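Local coordinates for catalase-3 (Neurospora crassa, PDB 4AJ9), which breaks hydrogen peroxide down to water and oxygen with a heme cofactor, probably protecting the cell from peroxide damage, at residues A237-E243 / F668-F674; T115-H120 / A193-I199; A2-L6 / A71-F75; R204-G208 / W230-K236. All coordinates share one frame; numbering follows the deposited sequence.

Interaction 2, its centre about 9 Å from the centre of the chain, is buried and mainly backbone-directed, one arginine and one amide meeting carbonyl oxygens. Interaction 4, partly buried, combines a strand pairing with an aspartate that draws two lysines. Interaction 1 is buried too, but its centre is about 19 Å from the chain's centre, where the C-terminal and catalase domains meet through a salt bridge flanked by aromatic rings. It touches interactions 2 (Leu239 with Ile199) and 4 (Ala237 with His205). Interaction 3, equally far out on the opposite side and also buried, packs the N-terminal segment on the antiparallel sheet that interaction 4 also reaches, through CH-pi and apolar contacts and one water, without direct hydrogen bonds.

Interaction 1: residues A237-E243 / F668-F674; sequences AALVWEE and FKFLERF
A buried interdomain salt bridge with aromatic packing beside it joins the start of helix 241-250, in the catalase domain, to the loop that leaves helix 654-667 of the C-terminal domain. Lys669 and Glu243 approach from opposite directions, and NZ of Lys669 lies 2.7 Å from OE1 of Glu243. The lysine reaches that oxygen on its syn side, 23° out of the carboxylate plane. The same OE1 accepts the backbone N of Val240 at 3.2 Å, almost in line with the C-O bond. Val240 is the N-cap residue, so Glu243 ties back the first turn of its own helix while it binds the other domain. This C-terminal domain, found in long catalases, supplies the second charge as well: OE2 of Glu243 pairs with Lys625, and Lys669 NZ also bonds to the carbonyl of Trp623. On one side of the bridge, Ala237 CB sits over a face of the Phe668 ring, 4.3 Å from its centroid, in a CH-pi contact, while the carbonyl O of Ala238 lies at the ring edge, in its plane, 3.6 Å from CE2 of Phe668. On the other, CG1 of Val240 meets CZ of Phe674 at 3.7 Å, and Phe459 of helix 454-468 packs edge-to-face on Phe674.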
loop_
_atom_site.group_PDB
_atom_site.type_symbol
_atom_site.label_atom_id
_atom_site.label_comp_id
_atom_site.label_asym_id
_atom_site.label_seq_id
_atom_site.Cartn_x
_atom_site.Cartn_y
_atom_site.Cartn_z
ATOM N N ALA C 237 14.915 6.712 38.557
ATOM C CA ALA C 237 16.138 5.943 38.772
ATOM C C ALA C 237 16.838 5.736 37.443
ATOM O O ALA C 237 16.182 5.614 36.412
ATOM C CB ALA C 237 15.816 4.591 39.415
ATOM N N ALA C 238 18.167 5.705 37.458
ATOM C CA ALA C 238 18.929 5.525 36.224
ATOM C C ALA C 238 20.114 4.587 36.402
ATOM O O ALA C 238 20.595 4.360 37.510
ATOM C CB ALA C 238 19.396 6.864 35.691
ATOM N N LEU C 239 20.571 4.041 35.284
ATOM C CA LEU C 239 21.718 3.161 35.253
ATOM C C LEU C 239 22.977 4.017 35.126
ATOM O O LEU C 239 22.883 5.244 35.104
ATOM C CB LEU C 239 21.587 2.244 34.039
ATOM C CG LEU C 239 20.250 1.499 33.933
ATOM C CD1 LEU C 239 20.152 0.705 32.620
ATOM C CD2 LEU C 239 20.040 0.583 35.137
ATOM N N VAL C 240 24.148 3.383 35.045
ATOM C CA VAL C 240 25.354 4.079 34.597
ATOM C C VAL C 240 25.694 3.588 33.185
ATOM O O VAL C 240 25.265 2.505 32.793
ATOM C CB VAL C 240 26.546 3.897 35.583
ATOM C CG1 VAL C 240 26.184 4.497 36.942
ATOM C CG2 VAL C 240 26.925 2.428 35.733
ATOM N N TRP C 241 26.426 4.390 32.418
ATOM C CA TRP C 241 26.648 4.074 31.004
ATOM C C TRP C 241 27.317 2.711 30.776
ATOM O O TRP C 241 26.851 1.904 29.960
ATOM C CB TRP C 241 27.423 5.191 30.299
ATOM C CG TRP C 241 27.687 4.889 28.853
ATOM C CD1 TRP C 241 28.906 4.812 28.240
ATOM C CD2 TRP C 241 26.711 4.579 27.847
ATOM N NE1 TRP C 241 28.747 4.488 26.909
ATOM C CE2 TRP C 241 27.411 4.338 26.645
ATOM C CE3 TRP C 241 25.315 4.484 27.845
ATOM C CZ2 TRP C 241 26.762 4.026 25.448
ATOM C CZ3 TRP C 241 24.669 4.156 26.658
ATOM C CH2 TRP C 241 25.394 3.933 25.476
ATOM N N GLU C 242 28.396 2.453 31.510
ATOM C CA GLU C 242 29.125 1.194 31.380
ATOM C C GLU C 242 28.238 -0.024 31.661
ATOM O O GLU C 242 28.488 -1.098 31.142
ATOM C CB GLU C 242 30.388 1.179 32.267
ATOM C CG GLU C 242 30.169 1.525 33.730
ATOM C CD GLU C 242 30.266 3.020 34.027
ATOM O OE1 GLU C 242 30.011 3.844 33.120
ATOM O OE2 GLU C 242 30.592 3.368 35.184
ATOM N N GLU C 243 27.213 0.162 32.488
ATOM C CA GLU C 243 26.225 -0.869 32.792
ATOM C C GLU C 243 25.241 -1.022 31.639
ATOM O O GLU C 243 24.979 -2.130 31.160
ATOM C CB GLU C 243 25.449 -0.448 34.037
ATOM C CG GLU C 243 24.323 -1.369 34.483
ATOM C CD GLU C 243 23.624 -0.829 35.720
ATOM O OE1 GLU C 243 23.729 0.397 35.971
ATOM O OE2 GLU C 243 22.994 -1.624 36.453
ATOM N N PHE C 668 19.718 3.101 46.020
ATOM C CA PHE C 668 19.768 2.560 44.657
ATOM C C PHE C 668 21.135 2.557 43.953
ATOM O O PHE C 668 21.599 1.508 43.508
ATOM C CB PHE C 668 18.693 3.175 43.752
ATOM C CG PHE C 668 18.572 2.464 42.447
ATOM C CD1 PHE C 668 17.953 1.224 42.384
ATOM C CD2 PHE C 668 19.125 2.996 41.297
ATOM C CE1 PHE C 668 17.862 0.539 41.190
ATOM C CE2 PHE C 668 19.045 2.313 40.102
ATOM C CZ PHE C 668 18.413 1.082 40.045
ATOM N N LYS C 669 21.761 3.720 43.827
ATOM C CA LYS C 669 23.139 3.792 43.353
ATOM C C LYS C 669 24.015 4.471 44.392
ATOM O O LYS C 669 23.657 5.520 44.944
ATOM C CB LYS C 669 23.237 4.559 42.031
ATOM C CG LYS C 669 22.556 3.880 40.847
ATOM C CD LYS C 669 23.252 2.593 40.463
ATOM C CE LYS C 669 23.120 2.341 38.959
ATOM N NZ LYS C 669 23.437 0.932 38.615
ATOM N N PHE C 670 25.171 3.872 44.649
ATOM C CA PHE C 670 26.115 4.429 45.595
ATOM C C PHE C 670 27.186 5.224 44.874
ATOM O O PHE C 670 28.173 4.675 44.392
ATOM C CB PHE C 670 26.677 3.326 46.486
ATOM C CG PHE C 670 25.696 2.860 47.510
ATOM C CD1 PHE C 670 24.698 1.962 47.170
ATOM C CD2 PHE C 670 25.718 3.378 48.796
ATOM C CE1 PHE C 670 23.767 1.558 48.103
ATOM C CE2 PHE C 670 24.790 2.977 49.737
ATOM C CZ PHE C 670 23.811 2.059 49.389
ATOM N N LEU C 671 26.966 6.533 44.808
ATOM C CA LEU C 671 27.742 7.420 43.949
ATOM C C LEU C 671 29.153 7.697 44.462
ATOM O O LEU C 671 29.953 8.336 43.773
ATOM C CB LEU C 671 26.998 8.743 43.749
ATOM C CG LEU C 671 25.608 8.641 43.119
ATOM C CD1 LEU C 671 24.993 10.038 42.948
ATOM C CD2 LEU C 671 25.681 7.907 41.787
ATOM N N GLU C 672 29.469 7.219 45.659
ATOM C CA GLU C 672 30.814 7.427 46.183
ATOM C C GLU C 672 31.822 6.596 45.408
ATOM O O GLU C 672 33.025 6.799 45.539
ATOM C CB GLU C 672 30.897 7.113 47.679
ATOM C CG GLU C 672 29.960 6.025 48.140
ATOM C CD GLU C 672 28.560 6.545 48.395
ATOM O OE1 GLU C 672 28.401 7.431 49.262
ATOM O OE2 GLU C 672 27.621 6.066 47.734
ATOM N N ARG C 673 31.322 5.674 44.589
ATOM C CA ARG C 673 32.185 4.743 43.857
ATOM C C ARG C 673 32.628 5.279 42.505
ATOM O O ARG C 673 33.296 4.579 41.734
ATOM C CB ARG C 673 31.477 3.402 43.667
ATOM C CG ARG C 673 31.072 2.751 44.974
ATOM C CD ARG C 673 30.491 1.366 44.761
ATOM N NE ARG C 673 29.775 0.943 45.957
ATOM C CZ ARG C 673 28.826 0.017 45.984
ATOM N NH1 ARG C 673 28.473 -0.617 44.873
ATOM N NH2 ARG C 673 28.232 -0.277 47.133
ATOM N N PHE C 674 32.263 6.523 42.216
ATOM C CA PHE C 674 32.584 7.132 40.933
ATOM C C PHE C 674 33.482 8.349 41.067
ATOM O O PHE C 674 33.124 9.323 41.726
ATOM C CB PHE C 674 31.297 7.494 40.196
ATOM C CG PHE C 674 30.417 6.314 39.955
ATOM C CD1 PHE C 674 29.516 5.905 40.921
ATOM C CD2 PHE C 674 30.533 5.571 38.789
ATOM C CE1 PHE C 674 28.715 4.800 40.718
ATOM C CE2 PHE C 674 29.732 4.459 38.586
ATOM C CZ PHE C 674 28.826 4.079 39.550
#

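Interaction 2: residues T115-H120 / A193-I199; sequences TARDVH and AMSGNGI
Arg117 starts extended, CG anti to the backbone N (chi1 174°), then bends at chi3 (-58°), which turns its guanidinium edge-on to the carbonyls of Ala193 and Ser195 in the turn that follows helix 187-193. Ile199 holds CG2 anti to its carbonyl carbon, and this methyl lies over the centre of one guanidinium face. An ST turn, Ser195 OG accepting from Asn197 N, leads into and overlaps the 3-10 segment 196-198; the same OG is also hydrogen-bonded to the carbonyl O of Trp192. In the guanidinium plane, NH1 of Arg117 donates to Ala193 O at 2.9 Å, on a carbonyl lone pair, with an N-H...O angle of 156°; its bond to Ser195 O is weak. NH2 of Arg117 reaches Met194 O through a water, so three successive carbonyls are served by one side chain. A leucine in place of Arg117 would probably leave the Ala193 carbonyl without this donor and break the water link to Met194 O. Met194 crosses the arginine at about a right angle, its CE 3.6 Å from Arg117 CD. Beside the heme pocket, Val119 packs about 4 Å from the side chain of Asn138, a predicted active-site residue. Gly198 O accepts the backbone N of Asp118 at 3.1 Å, in the carbonyl plane, while Arg117 CA points its hydrogen at the same oxygen from 3.4 Å.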
loop_
_atom_site.group_PDB
_atom_site.type_symbol
_atom_site.label_atom_id
_atom_site.label_comp_id
_atom_site.label_asym_id
_atom_site.label_seq_id
_atom_site.Cartn_x
_atom_site.Cartn_y
_atom_site.Cartn_z
ATOM N N THR C 115 18.236 -0.288 26.483
ATOM C CA THR C 115 19.175 0.526 27.258
ATOM C C THR C 115 20.219 1.276 26.430
ATOM O O THR C 115 21.288 1.633 26.941
ATOM C CB THR C 115 19.867 -0.294 28.406
ATOM O OG1 THR C 115 20.648 -1.367 27.847
ATOM C CG2 THR C 115 18.824 -0.871 29.343
ATOM N N ALA C 116 19.920 1.529 25.157
ATOM C CA ALA C 116 20.662 2.548 24.414
ATOM C C ALA C 116 20.487 3.872 25.154
ATOM O O ALA C 116 19.476 4.061 25.814
ATOM C CB ALA C 116 20.104 2.686 23.006
ATOM N N ARG C 117 21.445 4.792 25.038
ATOM C CA ARG C 117 21.224 6.163 25.537
ATOM C C ARG C 117 20.361 6.951 24.541
ATOM O O ARG C 117 20.690 7.033 23.360
ATOM C CB ARG C 117 22.550 6.906 25.766
ATOM C CG ARG C 117 22.338 8.377 26.144
ATOM C CD ARG C 117 23.642 9.139 26.341
ATOM N NE ARG C 117 24.516 8.563 27.372
ATOM C CZ ARG C 117 24.316 8.675 28.683
ATOM N NH1 ARG C 117 23.249 9.314 29.145
ATOM N NH2 ARG C 117 25.178 8.129 29.538
ATOM N N ASP C 118 19.269 7.548 25.015
ATOM C CA ASP C 118 18.344 8.222 24.106
ATOM C C ASP C 118 17.256 8.934 24.882
ATOM O O ASP C 118 17.011 8.633 26.051
ATOM C CB ASP C 118 17.703 7.191 23.166
ATOM C CG ASP C 118 17.273 7.786 21.837
ATOM O OD1 ASP C 118 17.412 9.012 21.648
ATOM O OD2 ASP C 118 16.782 7.013 20.977
ATOM N N VAL C 119 16.605 9.892 24.236
ATOM C CA VAL C 119 15.351 10.415 24.760
ATOM C C VAL C 119 14.372 9.235 24.768
ATOM O O VAL C 119 14.568 8.288 24.010
ATOM C CB VAL C 119 14.830 11.540 23.860
ATOM C CG1 VAL C 119 13.454 12.011 24.301
ATOM C CG2 VAL C 119 15.809 12.695 23.851
ATOM N N HIS C 120 13.367 9.262 25.645
ATOM C CA HIS C 120 12.376 8.191 25.706
ATOM C C HIS C 120 10.974 8.733 25.532
ATOM O O HIS C 120 10.623 9.755 26.128
ATOM C CB HIS C 120 12.457 7.452 27.044
ATOM C CG HIS C 120 13.743 6.722 27.236
ATOM N ND1 HIS C 120 14.944 7.374 27.399
ATOM C CD2 HIS C 120 14.030 5.398 27.218
ATOM C CE1 HIS C 120 15.915 6.484 27.505
ATOM N NE2 HIS C 120 15.388 5.277 27.397
ATOM N N ALA C 193 19.652 14.252 27.720
ATOM C CA ALA C 193 19.893 12.913 27.171
ATOM C C ALA C 193 21.241 12.363 27.652
ATOM O O ALA C 193 21.435 11.148 27.735
ATOM C CB ALA C 193 19.831 12.940 25.635
ATOM N N MET C 194 22.169 13.269 27.962
ATOM C CA MET C 194 23.473 12.886 28.515
ATOM C C MET C 194 23.418 12.647 30.024
ATOM O O MET C 194 24.408 12.236 30.619
ATOM C CB MET C 194 24.533 13.948 28.202
ATOM C CG MET C 194 24.808 14.154 26.719
ATOM S SD MET C 194 25.497 12.669 25.946
ATOM C CE MET C 194 24.237 12.302 24.716
ATOM N N SER C 195 22.262 12.904 30.641
ATOM C CA SER C 195 22.088 12.641 32.065
ATOM C C SER C 195 21.440 11.275 32.269
ATOM O O SER C 195 21.355 10.468 31.328
ATOM C CB SER C 195 21.238 13.740 32.720
ATOM O OG SER C 195 19.855 13.559 32.424
ATOM N N GLY C 196 20.992 11.002 33.492
ATOM C CA GLY C 196 20.322 9.743 33.770
ATOM C C GLY C 196 19.046 9.569 32.963
ATOM O O GLY C 196 18.577 8.453 32.754
ATOM N N ASN C 197 18.459 10.675 32.510
ATOM C CA ASN C 197 17.245 10.574 31.703
ATOM C C ASN C 197 17.506 9.764 30.429
ATOM O O ASN C 197 16.588 9.191 29.848
ATOM C CB ASN C 197 16.707 11.960 31.333
ATOM C CG ASN C 197 16.038 12.658 32.505
ATOM O OD1 ASN C 197 16.681 12.966 33.508
ATOM N ND2 ASN C 197 14.741 12.908 32.383
ATOM N N GLY C 198 18.762 9.732 29.996
ATOM C CA GLY C 198 19.116 9.029 28.774
ATOM C C GLY C 198 19.183 7.531 28.985
ATOM O O GLY C 198 19.047 6.757 28.027
ATOM N N ILE C 199 19.399 7.126 30.241
ATOM C CA ILE C 199 19.554 5.709 30.596
ATOM C C ILE C 199 18.788 5.315 31.862
ATOM O O ILE C 199 19.382 4.879 32.871
ATOM C CB ILE C 199 21.041 5.309 30.745
ATOM C CG1 ILE C 199 21.796 6.310 31.634
ATOM C CG2 ILE C 199 21.699 5.231 29.399
ATOM C CD1 ILE C 199 23.295 5.952 31.832
HETATM O O HOH W 1 24.652 9.683 31.946
#

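Interaction 3: residues A2-L6 / A71-F75; sequences ARQRL and AHGIF
Arg3 crosses the ring of His72 at about a right angle, and here the packing is tight: CG of Arg3 stands 3.4 Å from the ring centroid, 15° off the normal, a close CH-pi contact over the centre of one face. A bend at chi3 (74°) turns the guanidinium past the ring instead of over it, with the two planes 87° apart and CD2 of His72 at the guanidinium edge. Leu6 and His72 reach toward each other, CD1 of Leu6 coming obliquely to within 3.4 Å of His72 CE1. Further along strand 68-77, Ala2 CB touches CD1 of Ile74 at 3.7 Å. By contrast, the Arg5 side is looser and bridged by water. Arg5 NH2 stays 4.2 Å from His72 ND1, and one water lies 2.8 Å from His72 ND1, in the plane of the ring, while accepting from Arg5 NH2 at 2.8 Å. Beyond the contact, Tyr127 forms a cation-pi pair with Arg5, and Ile390 of a neighbouring subunit packs against Arg3 and Leu6. The contact thus lays the N-terminal segment on a strand of the antiparallel catalase sheet, away from the heme. Glu322 bonds both Arg3 NH2 and His72 NE2, and Glu10 forms a salt bridge with Arg3. These carboxylates are likely to offset the positive charge of Arg3 beside the imidazole, whose own charge would probably depend on that balance.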
loop_
_atom_site.group_PDB
_atom_site.type_symbol
_atom_site.label_atom_id
_atom_site.label_comp_id
_atom_site.label_asym_id
_atom_site.label_seq_id
_atom_site.Cartn_x
_atom_site.Cartn_y
_atom_site.Cartn_z
ATOM N N ALA C 2 -9.228 -2.668 32.115
ATOM C CA ALA C 2 -9.139 -1.633 31.085
ATOM C C ALA C 2 -9.278 -2.184 29.670
ATOM O O ALA C 2 -9.623 -1.439 28.750
ATOM C CB ALA C 2 -7.832 -0.842 31.219
ATOM N N ARG C 3 -9.000 -3.478 29.499
ATOM C CA ARG C 3 -9.112 -4.130 28.189
ATOM C C ARG C 3 -10.517 -4.649 27.865
ATOM O O ARG C 3 -10.733 -5.210 26.793
ATOM C CB ARG C 3 -8.119 -5.291 28.069
ATOM C CG ARG C 3 -6.655 -4.892 28.129
ATOM C CD ARG C 3 -5.722 -6.081 27.845
ATOM N NE ARG C 3 -5.702 -6.440 26.428
ATOM C CZ ARG C 3 -6.426 -7.420 25.896
ATOM N NH1 ARG C 3 -7.226 -8.155 26.664
ATOM N NH2 ARG C 3 -6.351 -7.665 24.596
ATOM N N GLN C 4 -11.465 -4.467 28.782
ATOM C CA GLN C 4 -12.805 -5.037 28.615
ATOM C C GLN C 4 -13.354 -4.904 27.187
ATOM O O GLN C 4 -13.907 -5.858 26.634
ATOM C CB GLN C 4 -13.791 -4.416 29.609
ATOM C CG GLN C 4 -15.182 -5.036 29.566
ATOM C CD GLN C 4 -15.181 -6.497 29.986
ATOM O OE1 GLN C 4 -14.487 -6.884 30.926
ATOM N NE2 GLN C 4 -15.958 -7.317 29.283
ATOM N N ARG C 5 -13.192 -3.722 26.598
ATOM C CA ARG C 5 -13.789 -3.427 25.298
ATOM C C ARG C 5 -13.182 -4.284 24.189
ATOM O O ARG C 5 -13.814 -4.518 23.152
ATOM C CB ARG C 5 -13.638 -1.936 24.965
ATOM C CG ARG C 5 -12.218 -1.536 24.605
ATOM C CD ARG C 5 -12.025 -0.026 24.563
ATOM N NE ARG C 5 -10.625 0.309 24.318
ATOM C CZ ARG C 5 -9.681 0.283 25.251
ATOM N NH1 ARG C 5 -9.997 -0.053 26.498
ATOM N NH2 ARG C 5 -8.427 0.590 24.939
ATOM N N LEU C 6 -11.960 -4.761 24.417
ATOM C CA LEU C 6 -11.241 -5.550 23.416
ATOM C C LEU C 6 -11.672 -7.022 23.369
ATOM O O LEU C 6 -11.340 -7.744 22.417
ATOM C CB LEU C 6 -9.723 -5.456 23.641
ATOM C CG LEU C 6 -9.082 -4.071 23.526
ATOM C CD1 LEU C 6 -7.603 -4.148 23.856
ATOM C CD2 LEU C 6 -9.300 -3.474 22.135
ATOM N N ALA C 71 1.235 -0.827 27.710
ATOM C CA ALA C 71 0.306 -1.526 28.590
ATOM C C ALA C 71 -1.001 -0.772 28.731
ATOM O O ALA C 71 -1.054 0.436 28.488
ATOM C CB ALA C 71 0.936 -1.755 29.969
ATOM N N HIS C 72 -2.050 -1.498 29.112
ATOM C CA HIS C 72 -3.349 -0.902 29.425
ATOM C C HIS C 72 -3.417 -0.506 30.891
ATOM O O HIS C 72 -2.729 -1.083 31.731
ATOM C CB HIS C 72 -4.482 -1.896 29.150
ATOM C CG HIS C 72 -4.606 -2.297 27.708
ATOM N ND1 HIS C 72 -5.498 -1.701 26.841
ATOM C CD2 HIS C 72 -3.959 -3.245 26.988
ATOM C CE1 HIS C 72 -5.388 -2.258 25.647
ATOM N NE2 HIS C 72 -4.463 -3.199 25.710
ATOM N N GLY C 73 -4.265 0.464 31.208
ATOM C CA GLY C 73 -4.484 0.796 32.597
ATOM C C GLY C 73 -5.695 1.676 32.787
ATOM O O GLY C 73 -6.566 1.754 31.916
ATOM N N ILE C 74 -5.741 2.356 33.930
ATOM C CA ILE C 74 -6.859 3.225 34.255
ATOM C C ILE C 74 -6.327 4.548 34.790
ATOM O O ILE C 74 -5.356 4.574 35.544
ATOM C CB ILE C 74 -7.777 2.589 35.323
ATOM C CG1 ILE C 74 -8.277 1.216 34.865
ATOM C CG2 ILE C 74 -8.960 3.509 35.638
ATOM C CD1 ILE C 74 -9.363 1.274 33.830
ATOM N N PHE C 75 -6.951 5.644 34.374
ATOM C CA PHE C 75 -6.677 6.948 34.957
ATOM C C PHE C 75 -7.867 7.342 35.823
ATOM O O PHE C 75 -9.016 7.169 35.432
ATOM C CB PHE C 75 -6.423 8.020 33.888
ATOM C CG PHE C 75 -6.467 9.426 34.425
ATOM C CD1 PHE C 75 -5.357 9.984 35.032
ATOM C CD2 PHE C 75 -7.638 10.181 34.348
ATOM C CE1 PHE C 75 -5.400 11.272 35.548
ATOM C CE2 PHE C 75 -7.684 11.474 34.852
ATOM C CZ PHE C 75 -6.562 12.019 35.453
HETATM O O HOH W 2 -7.205 0.412 27.478
#

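Interaction 4: residues R204-G208 / W230-K236; sequences RHMDG and WKTKQGK
Asp207 meets three residues of 230-236 with one carboxylate. With CG anti to the carbonyl carbon (chi1 -81°), its OD1 accepts the backbone N of Thr232 at 2.9 Å, nearly in line with the C-O bond. OD2 receives NZ of Lys231 at 2.9 Å, from above the carboxylate plane (37° out of it), in a salt bridge that the lysine reaches by bending at chi2 and chi3. Lys236 crosses at about a right angle; its salt bridge to OD2 is long, and a water joins the two groups. Were Asp207 an alanine, the Thr232 amide would probably lose its acceptor and Lys231 its carboxylate mate. Thr232 places OG1 anti to its backbone N, where it donates to Arg204 O at 2.6 Å and accepts the backbone N of Gln234, forming an ST turn. Gln234, bent at chi2, brings NE2 to the same Arg204 O at 3.1 Å in a nearly straight bond, so two donors grip that oxygen; its OE1 accepts from Ser270 N, which helps fix the amide's rotation. CB of Gln234 lies over one face of the His205 ring, toward its rim, in a CH-pi contact 4.3 Å from the centroid. Gly208 and Trp230 form an antiparallel hydrogen-bonded pair joining strands 208-209 and 223-232. Strand 270-278 flanks 223-232 on the sheet, and the Trp230 ring packs against it and stacks on Phe122 of strand 121-128.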
loop_
_atom_site.group_PDB
_atom_site.type_symbol
_atom_site.label_atom_id
_atom_site.label_comp_id
_atom_site.label_asym_id
_atom_site.label_seq_id
_atom_site.Cartn_x
_atom_site.Cartn_y
_atom_site.Cartn_z
ATOM N N ARG C 204 9.074 2.510 34.317
ATOM C CA ARG C 204 8.352 2.775 35.560
ATOM C C ARG C 204 9.050 3.817 36.426
ATOM O O ARG C 204 8.430 4.412 37.314
ATOM C CB ARG C 204 8.157 1.479 36.350
ATOM C CG ARG C 204 7.369 0.420 35.596
ATOM C CD ARG C 204 7.256 -0.870 36.390
ATOM N NE ARG C 204 8.563 -1.408 36.748
ATOM C CZ ARG C 204 8.996 -1.584 37.995
ATOM N NH1 ARG C 204 8.223 -1.271 39.028
ATOM N NH2 ARG C 204 10.209 -2.080 38.208
ATOM N N HIS C 205 10.336 4.036 36.155
ATOM C CA HIS C 205 11.143 4.989 36.908
ATOM C C HIS C 205 11.488 6.242 36.104
ATOM O O HIS C 205 12.568 6.813 36.281
ATOM C CB HIS C 205 12.420 4.320 37.414
ATOM C CG HIS C 205 12.164 3.206 38.382
ATOM N ND1 HIS C 205 11.916 1.913 37.977
ATOM C CD2 HIS C 205 12.089 3.199 39.734
ATOM C CE1 HIS C 205 11.715 1.153 39.038
ATOM N NE2 HIS C 205 11.806 1.911 40.118
ATOM N N MET C 206 10.568 6.648 35.226
ATOM C CA MET C 206 10.670 7.894 34.468
ATOM C C MET C 206 9.525 8.839 34.817
ATOM O O MET C 206 8.396 8.396 35.057
ATOM C CB MET C 206 10.568 7.632 32.955
ATOM C CG MET C 206 11.513 6.579 32.392
ATOM S SD MET C 206 11.413 6.485 30.581
ATOM C CE MET C 206 9.657 6.212 30.333
ATOM N N ASP C 207 9.801 10.141 34.805
ATOM C CA ASP C 207 8.725 11.124 34.740
ATOM C C ASP C 207 8.333 11.295 33.277
ATOM O O ASP C 207 9.055 10.859 32.388
ATOM C CB ASP C 207 9.166 12.476 35.313
ATOM C CG ASP C 207 9.110 12.515 36.831
ATOM O OD1 ASP C 207 8.503 11.605 37.435
ATOM O OD2 ASP C 207 9.673 13.459 37.410
ATOM N N GLY C 208 7.190 11.921 33.026
ATOM C CA GLY C 208 6.770 12.190 31.662
ATOM C C GLY C 208 6.392 13.645 31.470
ATOM O O GLY C 208 6.044 14.317 32.437
ATOM N N TRP C 230 3.905 13.977 34.161
ATOM C CA TRP C 230 3.624 12.707 34.821
ATOM C C TRP C 230 4.713 12.491 35.855
ATOM O O TRP C 230 5.894 12.508 35.518
ATOM C CB TRP C 230 3.656 11.528 33.838
ATOM C CG TRP C 230 2.529 11.448 32.836
ATOM C CD1 TRP C 230 2.609 11.662 31.488
ATOM C CD2 TRP C 230 1.173 11.075 33.104
ATOM N NE1 TRP C 230 1.377 11.456 30.906
ATOM C CE2 TRP C 230 0.481 11.097 31.876
ATOM C CE3 TRP C 230 0.478 10.727 34.264
ATOM C CZ2 TRP C 230 -0.873 10.797 31.779
ATOM C CZ3 TRP C 230 -0.865 10.425 34.169
ATOM C CH2 TRP C 230 -1.528 10.451 32.929
ATOM N N LYS C 231 4.319 12.273 37.103
ATOM C CA LYS C 231 5.268 12.093 38.194
ATOM C C LYS C 231 5.249 10.634 38.622
ATOM O O LYS C 231 4.229 10.120 39.071
ATOM C CB LYS C 231 4.904 13.003 39.374
ATOM C CG LYS C 231 4.925 14.498 39.050
ATOM C CD LYS C 231 6.310 14.966 38.631
ATOM C CE LYS C 231 7.272 14.995 39.796
ATOM N NZ LYS C 231 8.669 15.304 39.356
ATOM N N THR C 232 6.372 9.947 38.462
ATOM C CA THR C 232 6.386 8.519 38.759
ATOM C C THR C 232 6.228 8.265 40.261
ATOM O O THR C 232 6.931 8.862 41.084
ATOM C CB THR C 232 7.654 7.824 38.225
ATOM O OG1 THR C 232 7.709 6.492 38.739
ATOM C CG2 THR C 232 8.905 8.581 38.648
ATOM N N LYS C 233 5.294 7.393 40.619
ATOM C CA LYS C 233 5.131 7.021 42.026
ATOM C C LYS C 233 6.176 5.990 42.439
ATOM O O LYS C 233 6.296 5.645 43.620
ATOM C CB LYS C 233 3.716 6.501 42.311
ATOM C CG LYS C 233 2.599 7.494 41.955
ATOM C CD LYS C 233 2.851 8.854 42.586
ATOM C CE LYS C 233 2.855 8.762 44.109
ATOM N NZ LYS C 233 3.339 10.023 44.749
ATOM N N GLN C 234 6.929 5.495 41.461
ATOM C CA GLN C 234 8.004 4.542 41.731
ATOM C C GLN C 234 9.339 5.265 42.001
ATOM O O GLN C 234 10.280 4.659 42.492
ATOM C CB GLN C 234 8.144 3.522 40.582
ATOM C CG GLN C 234 6.960 2.551 40.436
ATOM C CD GLN C 234 5.674 3.224 39.971
ATOM O OE1 GLN C 234 4.621 3.073 40.591
ATOM N NE2 GLN C 234 5.754 3.965 38.868
ATOM N N GLY C 235 9.400 6.562 41.697
ATOM C CA GLY C 235 10.627 7.336 41.825
ATOM C C GLY C 235 11.506 7.258 40.581
ATOM O O GLY C 235 11.526 6.241 39.888
ATOM N N LYS C 236 12.225 8.334 40.276
ATOM C CA LYS C 236 13.155 8.304 39.147
ATOM C C LYS C 236 14.435 7.529 39.492
ATOM O O LYS C 236 14.966 7.658 40.592
ATOM C CB LYS C 236 13.492 9.722 38.684
ATOM C CG LYS C 236 12.345 10.412 37.940
ATOM C CD LYS C 236 12.732 11.797 37.454
ATOM C CE LYS C 236 12.924 12.762 38.628
ATOM N NZ LYS C 236 13.403 14.093 38.168
HETATM O O HOH W 3 10.796 1.871 42.867
HETATM O O HOH W 4 11.516 15.302 36.479
HETATM O O HOH W 5 9.093 12.257 40.122
#